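Local coordinates for protein alpha-1,4-endofucoidanase (Mariniflexile fucanivorans, PDB 6DLH) that hydrolyses alpha-1,4 linkages within fucoidan chains as a retaining endo-acting enzyme of glycoside hydrolase family 107, at residues P93-P98 and K210-R215; A432-Q437 and I516-G521; N493-L498 and N508-L513. All coordinates share one frame; numbering follows the deposited sequence.

Contact 1 is buried in the N-terminal alpha/beta part, probably the catalytic domain, its centre about 12 Å from that of the chain, where a loop after strand 80-84 meets helix 198-216. Contacts 2 and 3 belong to the Ig-like module that follows, their centres about 29 and 31 Å from the centre of the chain. Contact 3 is a hairpin, buried on one face and exposed on the other; contact 2 lies at the surface, where the chain leaves for the next module. They touch through I433 CD1, which packs on L513 and Y494. Side chains gripping carbonyls mark contact 1, one isoleucine on a tyrosine face contact 2, regular backbone pairing contact 3.

Contact 1 (P93-P98 and K210-R215)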
ATOM      1  N   PRO A  93       7.763   8.870  -8.100  1.00 42.34           N
ATOM      2  CA  PRO A  93       8.663   7.748  -8.389  1.00 45.14           C
ATOM      3  C   PRO A  93       8.474   6.494  -7.532  1.00 44.31           C
ATOM      4  O   PRO A  93       8.724   5.384  -7.999  1.00 41.32           O
ATOM      5  CB  PRO A  93      10.072   8.325  -8.149  1.00 44.64           C
ATOM      6  CG  PRO A  93       9.880   9.824  -8.242  1.00 44.99           C
ATOM      7  CD  PRO A  93       8.506  10.059  -7.651  1.00 43.73           C
ATOM      8  N   THR A  94       8.034   6.677  -6.281  1.00 43.51           N
ATOM      9  CA  THR A  94       7.936   5.575  -5.336  1.00 41.65           C
ATOM     10  C   THR A  94       6.762   4.667  -5.701  1.00 41.61           C
ATOM     11  O   THR A  94       5.611   5.101  -5.675  1.00 43.04           O
ATOM     12  CB  THR A  94       7.866   6.098  -3.899  1.00 44.82           C
ATOM     13  OG1 THR A  94       6.594   6.724  -3.713  1.00 46.40           O
ATOM     14  CG2 THR A  94       8.991   7.057  -3.576  1.00 43.69           C
ATOM     15  N   HIS A  95       7.081   3.410  -6.043  1.00 36.18           N
ATOM     16  CA  HIS A  95       6.112   2.386  -6.402  1.00 36.91           C
ATOM     17  C   HIS A  95       5.952   1.405  -5.243  1.00 38.03           C
ATOM     18  O   HIS A  95       6.846   1.289  -4.405  1.00 38.99           O
ATOM     19  CB  HIS A  95       6.562   1.630  -7.664  1.00 34.50           C
ATOM     20  CG  HIS A  95       6.494   2.437  -8.916  1.00 32.87           C
ATOM     21  ND1 HIS A  95       7.213   3.608  -9.082  1.00 32.07           N
ATOM     22  CD2 HIS A  95       5.817   2.235 -10.068  1.00 31.61           C
ATOM     23  CE1 HIS A  95       6.961   4.104 -10.274  1.00 32.07           C
ATOM     24  NE2 HIS A  95       6.110   3.278 -10.901  1.00 31.23           N
ATOM     25  N   VAL A  96       4.821   0.685  -5.231  1.00 36.15           N
ATOM     26  CA  VAL A  96       4.512  -0.266  -4.172  1.00 36.31           C
ATOM     27  C   VAL A  96       4.503  -1.690  -4.728  1.00 36.41           C
ATOM     28  O   VAL A  96       4.142  -2.622  -4.018  1.00 35.42           O
ATOM     29  CB  VAL A  96       3.182   0.068  -3.464  1.00 35.16           C
ATOM     30  CG1 VAL A  96       3.204   1.446  -2.837  1.00 32.81           C
ATOM     31  CG2 VAL A  96       1.977  -0.092  -4.379  1.00 34.94           C
ATOM     32  N   ALA A  97       4.880  -1.847  -6.005  1.00 38.67           N
ATOM     33  CA  ALA A  97       4.927  -3.149  -6.651  1.00 41.16           C
ATOM     34  C   ALA A  97       6.285  -3.327  -7.325  1.00 46.58           C
ATOM     35  O   ALA A  97       6.845  -2.361  -7.837  1.00 51.48           O
ATOM     36  CB  ALA A  97       3.797  -3.287  -7.639  1.00 39.62           C
ATOM     37  N   PRO A  98       6.866  -4.551  -7.344  1.00 47.06           N
ATOM     38  CA  PRO A  98       8.245  -4.734  -7.796  1.00 47.88           C
ATOM     39  C   PRO A  98       8.370  -4.753  -9.319  1.00 48.84           C
ATOM     40  O   PRO A  98       7.513  -5.303 -10.016  1.00 49.23           O
ATOM     41  CB  PRO A  98       8.608  -6.102  -7.197  1.00 47.18           C
ATOM     42  CG  PRO A  98       7.298  -6.865  -7.204  1.00 48.82           C
ATOM     43  CD  PRO A  98       6.231  -5.818  -6.945  1.00 46.13           C
ATOM     44  N   LYS A 210       2.989  -1.154 -18.625  1.00 50.21           N
ATOM     45  CA  LYS A 210       2.352  -2.265 -19.319  1.00 49.36           C
ATOM     46  C   LYS A 210       2.669  -3.589 -18.624  1.00 45.67           C
ATOM     47  O   LYS A 210       1.860  -4.514 -18.667  1.00 45.10           O
ATOM     48  CB  LYS A 210       2.727  -2.314 -20.805  1.00 53.16           C
ATOM     49  CG  LYS A 210       2.012  -3.396 -21.610  1.00 55.13           C
ATOM     50  CD  LYS A 210       2.017  -3.193 -23.112  1.00 58.18           C
ATOM     51  CE  LYS A 210       3.086  -3.988 -23.830  1.00 60.56           C
ATOM     52  NZ  LYS A 210       2.720  -4.222 -25.248  1.00 62.87           N
ATOM     53  N   GLU A 211       3.845  -3.668 -17.988  1.00 44.07           N
ATOM     54  CA  GLU A 211       4.303  -4.894 -17.348  1.00 46.82           C
ATOM     55  C   GLU A 211       3.406  -5.184 -16.146  1.00 47.02           C
ATOM     56  O   GLU A 211       2.941  -6.310 -15.954  1.00 49.36           O
ATOM     57  CB  GLU A 211       5.771  -4.766 -16.931  1.00 44.83           C
ATOM     58  N   TYR A 212       3.159  -4.134 -15.355  1.00 43.40           N
ATOM     59  CA  TYR A 212       2.242  -4.190 -14.231  1.00 38.97           C
ATOM     60  C   TYR A 212       0.860  -4.659 -14.686  1.00 39.33           C
ATOM     61  O   TYR A 212       0.320  -5.618 -14.142  1.00 40.18           O
ATOM     62  CB  TYR A 212       2.181  -2.818 -13.566  1.00 34.57           C
ATOM     63  CG  TYR A 212       3.375  -2.474 -12.717  1.00 33.07           C
ATOM     64  CD1 TYR A 212       3.840  -3.345 -11.745  1.00 32.53           C
ATOM     65  CD2 TYR A 212       4.008  -1.252 -12.852  1.00 31.69           C
ATOM     66  CE1 TYR A 212       4.919  -3.014 -10.944  1.00 32.18           C
ATOM     67  CE2 TYR A 212       5.084  -0.905 -12.053  1.00 31.00           C
ATOM     68  CZ  TYR A 212       5.542  -1.790 -11.099  1.00 31.69           C
ATOM     69  OH  TYR A 212       6.601  -1.447 -10.313  1.00 34.33           O
ATOM     70  N   ALA A 213       0.302  -4.002 -15.707  1.00 39.59           N
ATOM     71  CA  ALA A 213      -1.068  -4.286 -16.102  1.00 43.56           C
ATOM     72  C   ALA A 213      -1.207  -5.748 -16.517  1.00 46.28           C
ATOM     73  O   ALA A 213      -2.211  -6.391 -16.201  1.00 47.83           O
ATOM     74  CB  ALA A 213      -1.505  -3.346 -17.193  1.00 42.61           C
ATOM     75  N   GLN A 214      -0.174  -6.260 -17.204  1.00 48.29           N
ATOM     76  CA  GLN A 214      -0.170  -7.613 -17.744  1.00 48.37           C
ATOM     77  C   GLN A 214      -0.066  -8.639 -16.616  1.00 43.99           C
ATOM     78  O   GLN A 214      -0.737  -9.668 -16.644  1.00 42.89           O
ATOM     79  CB  GLN A 214       0.938  -7.773 -18.789  1.00 52.93           C
ATOM     80  CG  GLN A 214       0.565  -7.191 -20.147  1.00 55.62           C
ATOM     81  CD  GLN A 214       1.617  -7.399 -21.211  1.00 56.81           C
ATOM     82  OE1 GLN A 214       2.796  -7.095 -21.026  1.00 55.58           O
ATOM     83  NE2 GLN A 214       1.181  -7.898 -22.357  1.00 56.13           N
ATOM     84  N   ARG A 215       0.771  -8.330 -15.623  1.00 40.52           N
ATOM     85  CA  ARG A 215       0.939  -9.143 -14.432  1.00 42.12           C
ATOM     86  C   ARG A 215      -0.408  -9.344 -13.733  1.00 44.77           C
ATOM     87  O   ARG A 215      -0.834 -10.480 -13.515  1.00 44.58           O
ATOM     88  CB  ARG A 215       1.961  -8.472 -13.508  1.00 42.01           C
ATOM     89  CG  ARG A 215       2.668  -9.422 -12.554  1.00 43.07           C
ATOM     90  CD  ARG A 215       3.491  -8.687 -11.511  1.00 44.13           C
ATOM     91  NE  ARG A 215       4.720  -8.066 -11.995  1.00 44.69           N
ATOM     92  CZ  ARG A 215       5.449  -7.190 -11.301  1.00 47.45           C
ATOM     93  NH1 ARG A 215       6.610  -6.767 -11.770  1.00 48.02           N
ATOM     94  NH2 ARG A 215       5.015  -6.730 -10.140  1.00 48.12           N
TER
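Y212 reaches from its helix to H95, A97 and P98 of the loop. Its CG stands anti to the carbonyl carbon (chi1 -76°), which sends the ring outward until the phenol OH donates to A97 O at 2.7 Å. The donor comes from above the plane of that carbonyl and not along a lone pair. Lower on the ring, CE1 packs against A97 CB at 3.5 Å, while CE2 lies 3.8 Å from H95 CD2. H95 ND1 donates to P93 O in the plane of the ring, at 2.6 Å, and NE2 is hydrogen-bonded to Y204 OH; bonds at both nitrogens fix the rotation of the imidazole.

One helical turn on, R215 starts with CG anti to the backbone N and bends at chi3 (-73°), turning the edge of its guanidinium to P98 O. NH2 donates to P98 O at 2.9 Å within the guanidinium plane and the carbonyl plane. NH1 donates to the same oxygen, though its very short distance is doubtful. Y212 CD1 sits over one guanidinium face, 3.8 Å above the plane and offset toward its rim.

This joins the loop after strand 80-84 to helix 198-216, which precedes strand 222-226 of the same parallel sheet, consistent with the alpha/beta-barrel architecture of GH29-like enzymes; helix 100-104 packs on H95 and Y212, and helix 129-139 lies against V96 and A97.

Contact 2 (A432-Q437 and I516-G521); sequences AIYPGQ and ISHPAG
I516 sets its side chain on the Y434 ring, and here the packing is close. Its CG2 stands over one face of the ring, 3.9 Å from the centroid and 18° off the normal, a CH-pi contact displaced toward the rim. CG1, anti to the backbone N (chi1 -176°), crosses the ring obliquely toward CZ, bringing CD1 within 3.4 Å of Y434 OH. Beneath them the backbones are tied by I516 N donating to I433 O at 2.9 Å, almost straight at 168°. An alanine in place of Y434 would probably leave I516 CG2 and CD1 without the ring they rest on and open a gap between I516 and the 432-437 loop.

Y434 also begins a type II beta turn ending at Q437, closed by Q437 N to Y434 O at 2.9 Å. The turn leads into strand 439-444 of the putative Ig-like module, while 516-521 leaves its last strand, 505-513, for the next module; there the side chains of calcium ligands D560 and E562 lie about 6 and 5 Å from that of Y434.

Away from the ring the contact thins. A432 CB and I516 CB are 4.2 Å apart, exposed S517 points away, and H518 CE1 comes no nearer than 4.4 Å to Y434 CE2. The H518 imidazole engages the next module, ND1 hydrogen-bonded to Y559 OH and the ring against F561.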
ATOM      1  N   ALA A 432     -11.906 -22.539  -2.372  1.00 35.74           N
ATOM      2  CA  ALA A 432     -11.421 -23.424  -3.427  1.00 38.32           C
ATOM      3  C   ALA A 432     -11.929 -24.860  -3.233  1.00 38.40           C
ATOM      4  O   ALA A 432     -12.265 -25.276  -2.122  1.00 34.87           O
ATOM      5  CB  ALA A 432      -9.911 -23.380  -3.470  1.00 34.79           C
ATOM      6  N   ILE A 433     -11.991 -25.614  -4.340  1.00 40.67           N
ATOM      7  CA  ILE A 433     -12.273 -27.042  -4.284  1.00 40.43           C
ATOM      8  C   ILE A 433     -10.970 -27.770  -3.970  1.00 40.63           C
ATOM      9  O   ILE A 433      -9.973 -27.578  -4.664  1.00 42.54           O
ATOM     10  CB  ILE A 433     -12.900 -27.561  -5.597  1.00 40.30           C
ATOM     11  CG1 ILE A 433     -14.257 -26.913  -5.881  1.00 38.83           C
ATOM     12  CG2 ILE A 433     -13.008 -29.082  -5.572  1.00 41.91           C
ATOM     13  CD1 ILE A 433     -14.704 -27.037  -7.322  1.00 41.17           C
ATOM     14  N   TYR A 434     -11.002 -28.586  -2.912  1.00 40.61           N
ATOM     15  CA  TYR A 434      -9.895 -29.446  -2.528  1.00 43.45           C
ATOM     16  C   TYR A 434     -10.303 -30.902  -2.748  1.00 43.73           C
ATOM     17  O   TYR A 434     -11.058 -31.464  -1.952  1.00 42.52           O
ATOM     18  CB  TYR A 434      -9.508 -29.202  -1.067  1.00 42.79           C
ATOM     19  CG  TYR A 434      -8.718 -27.943  -0.817  1.00 44.09           C
ATOM     20  CD1 TYR A 434      -9.330 -26.698  -0.815  1.00 44.19           C
ATOM     21  CD2 TYR A 434      -7.355 -27.997  -0.571  1.00 42.52           C
ATOM     22  CE1 TYR A 434      -8.606 -25.538  -0.584  1.00 43.58           C
ATOM     23  CE2 TYR A 434      -6.618 -26.847  -0.339  1.00 43.22           C
ATOM     24  CZ  TYR A 434      -7.246 -25.613  -0.342  1.00 43.08           C
ATOM     25  OH  TYR A 434      -6.524 -24.481  -0.106  1.00 44.86           O
ATOM     26  N   PRO A 435      -9.848 -31.550  -3.848  1.00 44.86           N
ATOM     27  CA  PRO A 435     -10.215 -32.940  -4.136  1.00 44.91           C
ATOM     28  C   PRO A 435      -9.964 -33.881  -2.958  1.00 46.14           C
ATOM     29  O   PRO A 435      -8.852 -33.956  -2.429  1.00 46.45           O
ATOM     30  CB  PRO A 435      -9.320 -33.287  -5.335  1.00 47.01           C
ATOM     31  CG  PRO A 435      -9.112 -31.952  -6.025  1.00 45.41           C
ATOM     32  CD  PRO A 435      -8.968 -30.971  -4.879  1.00 44.63           C
ATOM     33  N   GLY A 436     -11.037 -34.557  -2.529  1.00 47.17           N
ATOM     34  CA  GLY A 436     -10.977 -35.513  -1.435  1.00 47.35           C
ATOM     35  C   GLY A 436     -11.294 -34.888  -0.078  1.00 50.56           C
ATOM     36  O   GLY A 436     -11.530 -35.608   0.889  1.00 53.67           O
ATOM     37  N   GLN A 437     -11.302 -33.551  -0.007  1.00 49.44           N
ATOM     38  CA  GLN A 437     -11.464 -32.869   1.271  1.00 49.17           C
ATOM     39  C   GLN A 437     -12.897 -32.367   1.434  1.00 47.56           C
ATOM     40  O   GLN A 437     -13.512 -31.922   0.467  1.00 48.66           O
ATOM     41  CB  GLN A 437     -10.453 -31.726   1.407  1.00 47.20           C
ATOM     42  CG  GLN A 437      -9.008 -32.195   1.483  1.00 45.92           C
ATOM     43  CD  GLN A 437      -8.780 -33.171   2.609  1.00 47.54           C
ATOM     44  OE1 GLN A 437      -9.073 -32.894   3.770  1.00 48.79           O
ATOM     45  NE2 GLN A 437      -8.242 -34.332   2.273  1.00 49.47           N
ATOM     46  N   ILE A 516      -8.139 -26.103  -6.359  1.00 48.92           N
ATOM     47  CA  ILE A 516      -6.928 -25.553  -5.771  1.00 51.14           C
ATOM     48  C   ILE A 516      -5.730 -25.925  -6.641  1.00 55.35           C
ATOM     49  O   ILE A 516      -5.748 -26.935  -7.343  1.00 55.63           O
ATOM     50  CB  ILE A 516      -6.756 -26.017  -4.308  1.00 50.74           C
ATOM     51  CG1 ILE A 516      -5.546 -25.371  -3.623  1.00 53.49           C
ATOM     52  CG2 ILE A 516      -6.710 -27.536  -4.209  1.00 51.07           C
ATOM     53  CD1 ILE A 516      -5.699 -23.890  -3.340  1.00 54.57           C
ATOM     54  N   SER A 517      -4.699 -25.078  -6.582  1.00 59.20           N
ATOM     55  CA  SER A 517      -3.454 -25.288  -7.299  1.00 58.16           C
ATOM     56  C   SER A 517      -2.295 -25.043  -6.339  1.00 56.93           C
ATOM     57  O   SER A 517      -2.000 -23.900  -5.997  1.00 60.35           O
ATOM     58  CB  SER A 517      -3.383 -24.387  -8.508  1.00 59.05           C
ATOM     59  OG  SER A 517      -2.201 -24.632  -9.257  1.00 63.75           O
ATOM     60  N   HIS A 518      -1.653 -26.130  -5.903  1.00 54.46           N
ATOM     61  CA  HIS A 518      -0.595 -26.054  -4.907  1.00 53.89           C
ATOM     62  C   HIS A 518       0.642 -25.384  -5.495  1.00 54.89           C
ATOM     63  O   HIS A 518       0.904 -25.510  -6.687  1.00 59.16           O
ATOM     64  CB  HIS A 518      -0.287 -27.449  -4.354  1.00 53.21           C
ATOM     65  CG  HIS A 518      -1.495 -28.124  -3.805  1.00 53.43           C
ATOM     66  ND1 HIS A 518      -2.067 -27.745  -2.606  1.00 51.29           N
ATOM     67  CD2 HIS A 518      -2.257 -29.126  -4.297  1.00 52.93           C
ATOM     68  CE1 HIS A 518      -3.126 -28.494  -2.374  1.00 51.38           C
ATOM     69  NE2 HIS A 518      -3.261 -29.353  -3.395  1.00 52.05           N
ATOM     70  N   PRO A 519       1.442 -24.658  -4.678  1.00 54.31           N
ATOM     71  CA  PRO A 519       2.690 -24.064  -5.155  1.00 53.09           C
ATOM     72  C   PRO A 519       3.750 -25.151  -5.300  1.00 56.26           C
ATOM     73  O   PRO A 519       3.683 -26.180  -4.627  1.00 55.52           O
ATOM     74  CB  PRO A 519       3.072 -23.110  -4.014  1.00 51.27           C
ATOM     75  CG  PRO A 519       2.494 -23.766  -2.777  1.00 50.34           C
ATOM     76  CD  PRO A 519       1.199 -24.394  -3.250  1.00 51.22           C
ATOM     77  N   ALA A 520       4.725 -24.910  -6.184  1.00 57.40           N
ATOM     78  CA  ALA A 520       5.857 -25.809  -6.340  1.00 54.87           C
ATOM     79  C   ALA A 520       6.825 -25.615  -5.175  1.00 53.47           C
ATOM     80  O   ALA A 520       6.797 -24.581  -4.507  1.00 53.47           O
ATOM     81  CB  ALA A 520       6.523 -25.568  -7.674  1.00 55.29           C
ATOM     82  N   GLY A 521       7.660 -26.630  -4.926  1.00 51.77           N
ATOM     83  CA  GLY A 521       8.679 -26.566  -3.890  1.00 49.68           C
ATOM     84  C   GLY A 521       8.238 -27.241  -2.592  1.00 49.31           C
ATOM     85  O   GLY A 521       9.011 -27.317  -1.639  1.00 46.32           O
TER

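Contact 3 (N493-L498 and N508-L513); sequences NYTFEL and NREVKL
V511 CG2 presses on one face of the F496 ring, 3.9 Å from its centroid, while L513 CD1 comes in at the ring edge, 3.9 Å from CE1. F496 CG sits between its backbone N and carbonyl carbon (chi1 54°), which swings the ring across toward the partner strand. V511 CG2 also meets L498 CG at 3.7 Å, so this methyl sits in the corner where ring and leucine meet.

The face bearing T495, E497, E510 and K512 is polar. E497 OE2 takes N508 ND2 on its anti lone pair at a long 3.3 Å, whereas E497 OE1 lies 4.2 Å from E510 OE2, two like charges whose repulsion may raise the proton affinity of one or the other. T495 CG2 lies 3.7 Å from E510 CD.

What sets these side chains is the antiparallel hairpin backbone: Y494-L513, F496-V511 and L498-R509 are hydrogen-bonded pairs, each bonded in both directions. R509 is held beyond the hairpin, by S424 O and T428 OG1.

The hairpin forms two strands of the Ig-like module's three-stranded antiparallel sheet. Strand 459-464 lies beside 494-502, and strands 422-423 and 439-444 pack on the apolar surface through W423, Y439 and L443.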
ATOM      1  N   ASN A 493     -13.919 -27.063 -12.825  1.00 63.70           N
ATOM      2  CA  ASN A 493     -14.390 -25.818 -12.241  1.00 60.80           C
ATOM      3  C   ASN A 493     -15.912 -25.737 -12.392  1.00 58.96           C
ATOM      4  O   ASN A 493     -16.521 -26.564 -13.070  1.00 54.83           O
ATOM      5  CB  ASN A 493     -13.610 -24.624 -12.797  1.00 60.83           C
ATOM      6  CG  ASN A 493     -12.138 -24.680 -12.439  1.00 64.98           C
ATOM      7  OD1 ASN A 493     -11.728 -25.459 -11.580  1.00 67.66           O
ATOM      8  ND2 ASN A 493     -11.327 -23.860 -13.088  1.00 65.69           N
ATOM      9  N   TYR A 494     -16.532 -24.758 -11.720  1.00 52.37           N
ATOM     10  CA  TYR A 494     -17.973 -24.596 -11.816  1.00 52.80           C
ATOM     11  C   TYR A 494     -18.336 -23.116 -11.924  1.00 52.35           C
ATOM     12  O   TYR A 494     -17.639 -22.253 -11.395  1.00 55.10           O
ATOM     13  CB  TYR A 494     -18.695 -25.271 -10.644  1.00 53.88           C
ATOM     14  CG  TYR A 494     -18.651 -26.779 -10.627  1.00 54.09           C
ATOM     15  CD1 TYR A 494     -17.560 -27.448 -10.094  1.00 52.79           C
ATOM     16  CD2 TYR A 494     -19.702 -27.540 -11.121  1.00 53.73           C
ATOM     17  CE1 TYR A 494     -17.501 -28.832 -10.069  1.00 54.99           C
ATOM     18  CE2 TYR A 494     -19.663 -28.927 -11.097  1.00 53.23           C
ATOM     19  CZ  TYR A 494     -18.556 -29.574 -10.567  1.00 56.11           C
ATOM     20  OH  TYR A 494     -18.481 -30.938 -10.528  1.00 56.69           O
ATOM     21  N   THR A 495     -19.436 -22.849 -12.635  1.00 49.02           N
ATOM     22  CA  THR A 495     -20.038 -21.533 -12.727  1.00 47.21           C
ATOM     23  C   THR A 495     -21.552 -21.704 -12.679  1.00 48.61           C
ATOM     24  O   THR A 495     -22.135 -22.364 -13.542  1.00 48.16           O
ATOM     25  CB  THR A 495     -19.609 -20.806 -14.008  1.00 44.80           C
ATOM     26  OG1 THR A 495     -18.183 -20.750 -14.043  1.00 44.39           O
ATOM     27  CG2 THR A 495     -20.184 -19.407 -14.108  1.00 44.59           C
ATOM     28  N   PHE A 496     -22.180 -21.107 -11.663  1.00 47.00           N
ATOM     29  CA  PHE A 496     -23.623 -21.199 -11.521  1.00 48.77           C
ATOM     30  C   PHE A 496     -24.168 -19.979 -10.778  1.00 49.29           C
ATOM     31  O   PHE A 496     -23.414 -19.158 -10.258  1.00 49.81           O
ATOM     32  CB  PHE A 496     -24.006 -22.519 -10.845  1.00 45.47           C
ATOM     33  CG  PHE A 496     -23.312 -22.758  -9.529  1.00 44.85           C
ATOM     34  CD1 PHE A 496     -21.992 -23.184  -9.489  1.00 44.76           C
ATOM     35  CD2 PHE A 496     -23.972 -22.537  -8.328  1.00 44.83           C
ATOM     36  CE1 PHE A 496     -21.355 -23.395  -8.275  1.00 46.39           C
ATOM     37  CE2 PHE A 496     -23.338 -22.761  -7.115  1.00 43.94           C
ATOM     38  CZ  PHE A 496     -22.028 -23.186  -7.091  1.00 44.48           C
ATOM     39  N   GLU A 497     -25.499 -19.893 -10.742  1.00 48.94           N
ATOM     40  CA  GLU A 497     -26.211 -18.786 -10.138  1.00 52.34           C
ATOM     41  C   GLU A 497     -26.684 -19.215  -8.752  1.00 51.29           C
ATOM     42  O   GLU A 497     -27.213 -20.315  -8.597  1.00 47.17           O
ATOM     43  CB  GLU A 497     -27.433 -18.434 -10.992  1.00 56.50           C
ATOM     44  CG  GLU A 497     -27.101 -18.072 -12.427  1.00 60.71           C
ATOM     45  CD  GLU A 497     -26.499 -16.690 -12.612  1.00 67.22           C
ATOM     46  OE1 GLU A 497     -25.292 -16.611 -12.908  1.00 69.88           O
ATOM     47  OE2 GLU A 497     -27.240 -15.696 -12.464  1.00 74.61           O
ATOM     48  N   LEU A 498     -26.472 -18.344  -7.756  1.00 48.01           N
ATOM     49  CA  LEU A 498     -27.198 -18.453  -6.500  1.00 44.98           C
ATOM     50  C   LEU A 498     -28.394 -17.508  -6.543  1.00 44.29           C
ATOM     51  O   LEU A 498     -28.305 -16.422  -7.108  1.00 47.19           O
ATOM     52  CB  LEU A 498     -26.265 -18.138  -5.330  1.00 41.65           C
ATOM     53  CG  LEU A 498     -25.227 -19.213  -5.013  1.00 44.94           C
ATOM     54  CD1 LEU A 498     -24.438 -18.849  -3.765  1.00 40.23           C
ATOM     55  CD2 LEU A 498     -25.875 -20.584  -4.860  1.00 41.08           C
ATOM     56  N   ASN A 508     -30.281 -12.881  -8.524  1.00 43.33           N
ATOM     57  CA  ASN A 508     -29.253 -13.848  -8.866  1.00 46.40           C
ATOM     58  C   ASN A 508     -27.874 -13.236  -8.652  1.00 46.24           C
ATOM     59  O   ASN A 508     -27.676 -12.040  -8.851  1.00 46.65           O
ATOM     60  CB  ASN A 508     -29.337 -14.286 -10.333  1.00 50.99           C
ATOM     61  CG  ASN A 508     -30.547 -15.139 -10.668  1.00 56.63           C
ATOM     62  OD1 ASN A 508     -31.553 -15.132  -9.957  1.00 58.68           O
ATOM     63  ND2 ASN A 508     -30.458 -15.875 -11.765  1.00 58.03           N
ATOM     64  N   ARG A 509     -26.918 -14.094  -8.289  1.00 44.53           N
ATOM     65  CA  ARG A 509     -25.512 -13.742  -8.206  1.00 43.64           C
ATOM     66  C   ARG A 509     -24.714 -14.927  -8.741  1.00 45.90           C
ATOM     67  O   ARG A 509     -24.906 -16.056  -8.290  1.00 47.19           O
ATOM     68  CB  ARG A 509     -25.175 -13.378  -6.755  1.00 42.76           C
ATOM     69  CG  ARG A 509     -23.695 -13.300  -6.415  1.00 41.89           C
ATOM     70  CD  ARG A 509     -22.998 -12.013  -6.807  1.00 47.15           C
ATOM     71  NE  ARG A 509     -23.504 -10.751  -6.274  1.00 42.94           N
ATOM     72  CZ  ARG A 509     -22.887 -10.015  -5.349  1.00 44.58           C
ATOM     73  NH1 ARG A 509     -22.104 -10.584  -4.447  1.00 40.30           N
ATOM     74  NH2 ARG A 509     -23.044  -8.704  -5.344  1.00 43.29           N
ATOM     75  N   GLU A 510     -23.857 -14.661  -9.731  1.00 43.99           N
ATOM     76  CA  GLU A 510     -23.012 -15.690 -10.312  1.00 48.02           C
ATOM     77  C   GLU A 510     -21.846 -15.972  -9.368  1.00 48.64           C
ATOM     78  O   GLU A 510     -21.122 -15.058  -8.982  1.00 49.17           O
ATOM     79  CB  GLU A 510     -22.517 -15.265 -11.697  1.00 49.08           C
ATOM     80  CG  GLU A 510     -21.602 -16.284 -12.352  1.00 52.69           C
ATOM     81  CD  GLU A 510     -20.915 -15.795 -13.616  1.00 52.10           C
ATOM     82  OE1 GLU A 510     -19.693 -15.537 -13.571  1.00 52.07           O
ATOM     83  OE2 GLU A 510     -21.607 -15.666 -14.640  1.00 53.81           O
ATOM     84  N   VAL A 511     -21.676 -17.253  -9.015  1.00 46.29           N
ATOM     85  CA  VAL A 511     -20.589 -17.700  -8.159  1.00 44.61           C
ATOM     86  C   VAL A 511     -19.772 -18.756  -8.901  1.00 44.87           C
ATOM     87  O   VAL A 511     -20.302 -19.485  -9.742  1.00 42.47           O
ATOM     88  CB  VAL A 511     -21.098 -18.216  -6.795  1.00 44.68           C
ATOM     89  CG1 VAL A 511     -21.746 -17.109  -5.973  1.00 43.52           C
ATOM     90  CG2 VAL A 511     -22.050 -19.402  -6.931  1.00 43.78           C
ATOM     91  N   LYS A 512     -18.480 -18.823  -8.561  1.00 44.87           N
ATOM     92  CA  LYS A 512     -17.543 -19.739  -9.185  1.00 47.08           C
ATOM     93  C   LYS A 512     -16.952 -20.674  -8.131  1.00 48.22           C
ATOM     94  O   LYS A 512     -16.905 -20.341  -6.947  1.00 44.56           O
ATOM     95  CB  LYS A 512     -16.441 -18.967  -9.918  1.00 48.94           C
ATOM     96  CG  LYS A 512     -16.882 -18.269 -11.199  1.00 54.91           C
ATOM     97  CD  LYS A 512     -15.860 -17.282 -11.742  1.00 60.61           C
ATOM     98  CE  LYS A 512     -14.780 -17.904 -12.604  1.00 66.57           C
ATOM     99  NZ  LYS A 512     -15.258 -18.195 -13.978  1.00 69.54           N
ATOM    100  N   LEU A 513     -16.541 -21.864  -8.594  1.00 48.17           N
ATOM    101  CA  LEU A 513     -15.767 -22.825  -7.826  1.00 47.34           C
ATOM    102  C   LEU A 513     -14.556 -23.217  -8.660  1.00 48.14           C
ATOM    103  O   LEU A 513     -14.696 -23.487  -9.851  1.00 51.84           O
ATOM    104  CB  LEU A 513     -16.629 -24.057  -7.537  1.00 45.87           C
ATOM    105  CG  LEU A 513     -17.615 -23.928  -6.381  1.00 45.77           C
ATOM    106  CD1 LEU A 513     -18.510 -25.152  -6.307  1.00 47.67           C
ATOM    107  CD2 LEU A 513     -16.883 -23.730  -5.068  1.00 45.52           C
TER